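Long-range contacts in phosphonate monoester hydrolase (Ruegeria pomeroyi, PDB 4UPK), which is a hydrolase of the sulfatase family, within the alkaline phosphatase clan, and assembles from four protein chains: residues Y430-L435 against R507-H512; R466-E471 against M479-Q484. One frame throughout, in Å; residues are numbered along the deposited sequence.

Contact 1 of 2, residues Y430-L435 against R507-H512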
loop_
_atom_site.group_PDB
_atom_site.type_symbol
_atom_site.label_atom_id
_atom_site.label_comp_id
_atom_site.label_asym_id
_atom_site.label_seq_id
_atom_site.Cartn_x
_atom_site.Cartn_y
_atom_site.Cartn_z
ATOM N N TYR A 430 -5.253 -26.576 -29.289
ATOM C CA TYR A 430 -4.827 -27.499 -28.249
ATOM C C TYR A 430 -5.203 -26.887 -26.901
ATOM O O TYR A 430 -5.384 -25.678 -26.812
ATOM C CB TYR A 430 -3.290 -27.734 -28.315
ATOM C CG TYR A 430 -2.465 -26.498 -28.056
ATOM C CD1 TYR A 430 -2.155 -26.102 -26.757
ATOM C CD2 TYR A 430 -2.026 -25.698 -29.103
ATOM C CE1 TYR A 430 -1.430 -24.936 -26.508
ATOM C CE2 TYR A 430 -1.296 -24.536 -28.870
ATOM C CZ TYR A 430 -0.995 -24.159 -27.570
ATOM O OH TYR A 430 -0.292 -22.992 -27.355
ATOM N N SER A 431 -5.277 -27.705 -25.850
ATOM C CA SER A 431 -5.521 -27.214 -24.494
ATOM C C SER A 431 -4.278 -27.501 -23.641
ATOM O O SER A 431 -3.446 -28.354 -23.974
ATOM C CB SER A 431 -6.804 -27.798 -23.896
ATOM O OG SER A 431 -6.684 -29.194 -23.675
ATOM N N PHE A 432 -4.121 -26.741 -22.577
ATOM C CA PHE A 432 -2.951 -26.829 -21.728
ATOM C C PHE A 432 -3.322 -26.910 -20.223
ATOM O O PHE A 432 -4.089 -26.077 -19.718
ATOM C CB PHE A 432 -2.054 -25.601 -22.030
ATOM C CG PHE A 432 -0.779 -25.514 -21.239
ATOM C CD1 PHE A 432 0.375 -26.155 -21.679
ATOM C CD2 PHE A 432 -0.715 -24.752 -20.080
ATOM C CE1 PHE A 432 1.562 -26.043 -20.971
ATOM C CE2 PHE A 432 0.470 -24.636 -19.377
ATOM C CZ PHE A 432 1.596 -25.297 -19.814
ATOM N N SER A 433 -2.734 -27.877 -19.517
ATOM C CA SER A 433 -2.935 -28.057 -18.075
ATOM C C SER A 433 -1.605 -28.199 -17.347
ATOM O O SER A 433 -0.624 -28.609 -17.938
ATOM C CB SER A 433 -3.832 -29.263 -17.777
ATOM O OG SER A 433 -5.082 -29.119 -18.423
ATOM N N GLU A 434 -1.581 -27.854 -16.067
ATOM C CA GLU A 434 -0.403 -27.938 -15.215
ATOM C C GLU A 434 -0.726 -28.616 -13.878
ATOM O O GLU A 434 -1.863 -28.574 -13.396
ATOM C CB GLU A 434 0.177 -26.540 -14.936
ATOM C CG GLU A 434 0.809 -25.859 -16.130
ATOM C CD GLU A 434 1.371 -24.496 -15.789
ATOM O OE1 GLU A 434 2.504 -24.432 -15.261
ATOM O OE2 GLU A 434 0.618 -23.507 -15.905
ATOM N N LEU A 435 0.299 -29.209 -13.262
ATOM C CA LEU A 435 0.175 -29.848 -11.951
ATOM C C LEU A 435 1.488 -29.650 -11.235
ATOM O O LEU A 435 2.499 -29.381 -11.875
ATOM C CB LEU A 435 -0.156 -31.362 -12.118
ATOM C CG LEU A 435 -0.641 -32.140 -10.883
ATOM C CD1 LEU A 435 -2.097 -31.828 -10.556
ATOM C CD2 LEU A 435 -0.498 -33.648 -11.108
ATOM N N ARG A 507 7.949 -28.804 -28.678
ATOM C CA ARG A 507 8.275 -27.440 -29.139
ATOM C C ARG A 507 7.022 -26.573 -29.050
ATOM O O ARG A 507 7.096 -25.415 -28.615
ATOM C CB ARG A 507 8.887 -27.427 -30.551
ATOM C CG ARG A 507 9.260 -26.022 -31.088
ATOM C CD ARG A 507 10.551 -25.970 -31.901
ATOM N NE ARG A 507 10.886 -27.256 -32.498
ATOM C CZ ARG A 507 11.986 -27.936 -32.235
ATOM N NH1 ARG A 507 12.913 -27.427 -31.438
ATOM N NH2 ARG A 507 12.175 -29.132 -32.772
ATOM N N GLN A 508 5.869 -27.165 -29.400
ATOM C CA GLN A 508 4.557 -26.532 -29.278
ATOM C C GLN A 508 4.271 -26.193 -27.797
ATOM O O GLN A 508 3.765 -25.112 -27.508
ATOM C CB GLN A 508 3.479 -27.459 -29.863
ATOM C CG GLN A 508 2.113 -26.819 -30.008
ATOM C CD GLN A 508 1.288 -27.473 -31.077
ATOM O OE1 GLN A 508 1.391 -28.684 -31.333
ATOM N NE2 GLN A 508 0.442 -26.675 -31.713
ATOM N N MET A 509 4.644 -27.093 -26.869
ATOM C CA MET A 509 4.521 -26.879 -25.416
ATOM C C MET A 509 5.473 -25.792 -24.927
ATOM O O MET A 509 5.077 -24.971 -24.092
ATOM C CB MET A 509 4.735 -28.186 -24.631
ATOM C CG MET A 509 4.546 -28.010 -23.133
ATOM S SD MET A 509 4.877 -29.470 -22.127
ATOM C CE MET A 509 3.260 -30.285 -22.232
ATOM N N LEU A 510 6.741 -25.805 -25.429
ATOM C CA LEU A 510 7.761 -24.810 -25.115
ATOM C C LEU A 510 7.257 -23.427 -25.542
ATOM O O LEU A 510 7.262 -22.496 -24.736
ATOM C CB LEU A 510 9.119 -25.148 -25.804
ATOM C CG LEU A 510 10.256 -24.116 -25.633
ATOM C CD1 LEU A 510 10.798 -24.105 -24.197
ATOM C CD2 LEU A 510 11.393 -24.397 -26.556
ATOM N N ARG A 511 6.768 -23.320 -26.783
ATOM C CA ARG A 511 6.223 -22.069 -27.333
ATOM C C ARG A 511 5.031 -21.541 -26.527
ATOM O O ARG A 511 4.945 -20.331 -26.343
ATOM C CB ARG A 511 5.829 -22.221 -28.802
ATOM C CG ARG A 511 7.013 -22.312 -29.738
ATOM C CD ARG A 511 6.590 -21.991 -31.163
ATOM N NE ARG A 511 7.730 -21.836 -32.067
ATOM C CZ ARG A 511 7.973 -22.633 -33.101
ATOM N NH1 ARG A 511 7.131 -23.611 -33.406
ATOM N NH2 ARG A 511 9.024 -22.418 -33.879
ATOM N N HIS A 512 4.131 -22.435 -26.042
ATOM C CA HIS A 512 2.970 -22.048 -25.240
ATOM C C HIS A 512 3.405 -21.321 -23.953
ATOM O O HIS A 512 2.817 -20.294 -23.617
ATOM C CB HIS A 512 2.061 -23.259 -24.920
ATOM C CG HIS A 512 0.865 -22.878 -24.085
ATOM N ND1 HIS A 512 -0.272 -22.356 -24.657
ATOM C CD2 HIS A 512 0.711 -22.872 -22.743
ATOM C CE1 HIS A 512 -1.095 -22.078 -23.655
ATOM N NE2 HIS A 512 -0.550 -22.377 -22.487
HETATM O O HOH W 1 2.316 -23.137 -28.584
#
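His512, on helix 499-515, meets Tyr430 and Phe432. Phe432 lies on strand 431-436, an outer strand of the four-stranded antiparallel sheet. The three rings form an aromatic cluster.

The polar part is a hydrogen bond of 2.8 Å between Tyr430 OH and His512 ND1; either atom could be the donor. ND1 lies at the edge of the Tyr430 ring, in its plane. The two ring planes stand at 81°. Water 1 extends the link. It lies 2.9 Å from Tyr430 OH and donates to the backbone Gln508 O at 2.7 Å.

The aromatic part is on Phe432. Phe432 CG is anti to the backbone N (chi1 180°), which places the ring against His512. The Phe432 and His512 ring planes are 36° apart. His512 CD2 sits 3.3 Å above the centre of the Phe432 ring. His512 NE2 lies over the same ring, 3.4 Å from Phe432 CG. Phe432 CB makes a CH-pi contact over the face of the imidazole. Tyr94 packs against both rings.

The apolar part is smaller: Met509 CG meets the edge of the Phe432 ring at CE1, 4.2 Å away.

One imidazole thus holds the helix to segment 430-435 in two ways. The tyrosine bond probably fixes its ring rotation, while the phenylalanine covers a face.

Contact 2 of 2, residues R466-E471 against M479-Q484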
loop_
_atom_site.group_PDB
_atom_site.type_symbol
_atom_site.label_atom_id
_atom_site.label_comp_id
_atom_site.label_asym_id
_atom_site.label_seq_id
_atom_site.Cartn_x
_atom_site.Cartn_y
_atom_site.Cartn_z
ATOM N N ARG A 466 -4.798 -35.110 -32.020
ATOM C CA ARG A 466 -4.369 -36.500 -32.072
ATOM C C ARG A 466 -3.605 -36.954 -30.799
ATOM O O ARG A 466 -3.857 -38.038 -30.284
ATOM C CB ARG A 466 -3.503 -36.738 -33.325
ATOM C CG ARG A 466 -3.047 -38.188 -33.443
ATOM C CD ARG A 466 -2.286 -38.471 -34.693
ATOM N NE ARG A 466 -1.708 -39.807 -34.621
ATOM C CZ ARG A 466 -0.664 -40.211 -35.328
ATOM N NH1 ARG A 466 -0.065 -39.386 -36.171
ATOM N NH2 ARG A 466 -0.196 -41.436 -35.179
ATOM N N PHE A 467 -2.649 -36.153 -30.335
ATOM C CA PHE A 467 -1.835 -36.549 -29.196
ATOM C C PHE A 467 -2.056 -35.786 -27.916
ATOM O O PHE A 467 -2.590 -34.672 -27.911
ATOM C CB PHE A 467 -0.349 -36.456 -29.561
ATOM C CG PHE A 467 0.159 -37.347 -30.674
ATOM C CD1 PHE A 467 0.575 -38.645 -30.410
ATOM C CD2 PHE A 467 0.311 -36.857 -31.965
ATOM C CE1 PHE A 467 1.096 -39.457 -31.430
ATOM C CE2 PHE A 467 0.835 -37.668 -32.980
ATOM C CZ PHE A 467 1.199 -38.973 -32.707
ATOM N N THR A 468 -1.603 -36.399 -26.809
ATOM C CA THR A 468 -1.518 -35.797 -25.483
ATOM C C THR A 468 -0.080 -36.013 -25.047
ATOM O O THR A 468 0.413 -37.140 -25.057
ATOM C CB THR A 468 -2.555 -36.331 -24.485
ATOM O OG1 THR A 468 -3.855 -35.999 -24.952
ATOM C CG2 THR A 468 -2.365 -35.746 -23.073
ATOM N N LEU A 469 0.592 -34.923 -24.736
ATOM C CA LEU A 469 1.970 -34.911 -24.285
ATOM C C LEU A 469 2.010 -34.487 -22.802
ATOM O O LEU A 469 1.328 -33.537 -22.412
ATOM C CB LEU A 469 2.806 -33.935 -25.156
ATOM C CG LEU A 469 4.215 -33.579 -24.636
ATOM C CD1 LEU A 469 5.231 -34.677 -24.929
ATOM C CD2 LEU A 469 4.661 -32.306 -25.200
ATOM N N VAL A 470 2.815 -35.207 -21.993
ATOM C CA VAL A 470 3.061 -34.901 -20.589
ATOM C C VAL A 470 4.573 -34.659 -20.449
ATOM O O VAL A 470 5.370 -35.501 -20.851
ATOM C CB VAL A 470 2.543 -35.983 -19.604
ATOM C CG1 VAL A 470 2.904 -35.639 -18.156
ATOM C CG2 VAL A 470 1.027 -36.208 -19.748
ATOM N N GLU A 471 4.967 -33.492 -19.897
ATOM C CA GLU A 471 6.377 -33.163 -19.661
ATOM C C GLU A 471 6.584 -32.771 -18.213
ATOM O O GLU A 471 5.789 -32.003 -17.663
ATOM C CB GLU A 471 6.851 -32.039 -20.591
ATOM C CG GLU A 471 6.920 -32.446 -22.058
ATOM C CD GLU A 471 8.196 -33.118 -22.525
ATOM O OE1 GLU A 471 9.025 -33.514 -21.670
ATOM O OE2 GLU A 471 8.368 -33.232 -23.760
ATOM N N MET A 479 5.413 -38.386 -21.456
ATOM C CA MET A 479 4.380 -39.343 -21.794
ATOM C C MET A 479 3.809 -38.896 -23.124
ATOM O O MET A 479 3.733 -37.703 -23.399
ATOM C CB MET A 479 3.244 -39.424 -20.742
ATOM C CG MET A 479 3.717 -39.594 -19.328
ATOM S SD MET A 479 2.365 -40.045 -18.252
ATOM C CE MET A 479 3.013 -39.605 -16.667
ATOM N N LEU A 480 3.429 -39.837 -23.950
ATOM C CA LEU A 480 2.801 -39.533 -25.226
ATOM C C LEU A 480 1.666 -40.517 -25.485
ATOM O O LEU A 480 1.900 -41.710 -25.517
ATOM C CB LEU A 480 3.805 -39.492 -26.368
ATOM C CG LEU A 480 3.249 -38.986 -27.710
ATOM C CD1 LEU A 480 2.930 -37.511 -27.651
ATOM C CD2 LEU A 480 4.212 -39.313 -28.843
ATOM N N PHE A 481 0.427 -39.995 -25.618
ATOM C CA PHE A 481 -0.772 -40.780 -25.863
ATOM C C PHE A 481 -1.352 -40.422 -27.226
ATOM O O PHE A 481 -1.681 -39.274 -27.472
ATOM C CB PHE A 481 -1.807 -40.591 -24.721
ATOM C CG PHE A 481 -1.224 -40.741 -23.328
ATOM C CD1 PHE A 481 -0.710 -41.962 -22.898
ATOM C CD2 PHE A 481 -1.217 -39.674 -22.441
ATOM C CE1 PHE A 481 -0.162 -42.102 -21.618
ATOM C CE2 PHE A 481 -0.689 -39.819 -21.150
ATOM C CZ PHE A 481 -0.170 -41.034 -20.745
ATOM N N ASP A 482 -1.439 -41.408 -28.121
ATOM C CA ASP A 482 -1.990 -41.267 -29.462
ATOM C C ASP A 482 -3.492 -41.640 -29.454
ATOM O O ASP A 482 -3.843 -42.803 -29.233
ATOM C CB ASP A 482 -1.192 -42.156 -30.435
ATOM C CG ASP A 482 -1.607 -42.113 -31.902
ATOM O OD1 ASP A 482 -2.489 -41.280 -32.259
ATOM O OD2 ASP A 482 -1.084 -42.935 -32.686
ATOM N N HIS A 483 -4.366 -40.656 -29.713
ATOM C CA HIS A 483 -5.806 -40.865 -29.758
ATOM C C HIS A 483 -6.323 -41.559 -31.041
ATOM O O HIS A 483 -7.485 -41.958 -31.096
ATOM C CB HIS A 483 -6.595 -39.617 -29.318
ATOM C CG HIS A 483 -6.194 -39.109 -27.953
ATOM N ND1 HIS A 483 -6.513 -39.807 -26.785
ATOM C CD2 HIS A 483 -5.497 -37.996 -27.614
ATOM C CE1 HIS A 483 -6.009 -39.095 -25.789
ATOM N NE2 HIS A 483 -5.385 -37.996 -26.238
ATOM N N GLN A 484 -5.436 -41.768 -32.030
ATOM C CA GLN A 484 -5.717 -42.520 -33.250
ATOM C C GLN A 484 -5.274 -43.990 -33.051
ATOM O O GLN A 484 -5.595 -44.847 -33.867
ATOM C CB GLN A 484 -4.999 -41.896 -34.453
ATOM C CG GLN A 484 -5.864 -40.904 -35.228
ATOM C CD GLN A 484 -5.096 -40.170 -36.298
ATOM O OE1 GLN A 484 -5.189 -38.949 -36.402
ATOM N NE2 GLN A 484 -4.313 -40.883 -37.109
#
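Arg466 and Asp482 form a salt bridge at one end of a beta hairpin, whose strands 467-472 and 479-482 run antiparallel. Thr468 with Phe481 and Val470 with Met479 are its hydrogen-bonded pairs, each with two backbone bonds. Phe467 with Asp482 and Leu469 with Leu480 are non-hydrogen-bonded pairs.

The Arg466 side chain starts at CB, which lies 4.1 Å from Gln484 OE1. CG is anti to the backbone N (chi1 -179°), and the chain stays extended as far as NE, which brings NE to Asp482. CG comes near Asp482 OD1 and lies over one face of the Phe467 ring, toward the rim. CD packs against Gln484 OE1. NE donates to Asp482 OD1 at 2.9 Å, and NH2 to Asp482 OD2 at 3.0 Å. This is a side-on, two-nitrogen grip, but the guanidinium and carboxylate planes are 60° apart. Both donors meet their oxygens from above the carboxylate plane, about 45° out of it. Phe467 CZ sits over the centre of one guanidinium face, and Gln484 NE2 lies over the opposite face, toward the rim.

The Phe467 ring also meets Leu480 CD1 and Asp482 CB. On the other face of the sheet, Val470 and Met479 lie side by side, their CB atoms 3.7 Å apart. Beyond the strand, His483 N donates to Arg466 O at 2.7 Å. The imidazole turns back to Thr468: NE2 is hydrogen-bonded to OG1 at 2.8 Å, with OG1 in the ring plane.

Asp482 OD1 has a second donor, the backbone N of Gln484, 3.0 Å away. This closes an Asx turn. Arg466 NE and Gln484 N reach OD1 from opposite faces of the carboxylate plane.

In the fold
Both contacts belong to the same four-stranded antiparallel sheet, and their centres are about 12 Å apart. Contact 1 joins its first strand to helix 499-515. Contact 2 pairs its last two strands and is nested in the loop that contact 1 closes. Both are largely buried, but contact 2 reaches the surface at Gln484. Contact 1 relies on rings, one side-chain bond and a water. Contact 2 relies on backbone bonds, with an ion pair at its more exposed end. They touch where Met509 SD lies 3.6 Å from Glu471 CB. Nearby, Glu471 forms a salt bridge with Arg507 of the second subunit.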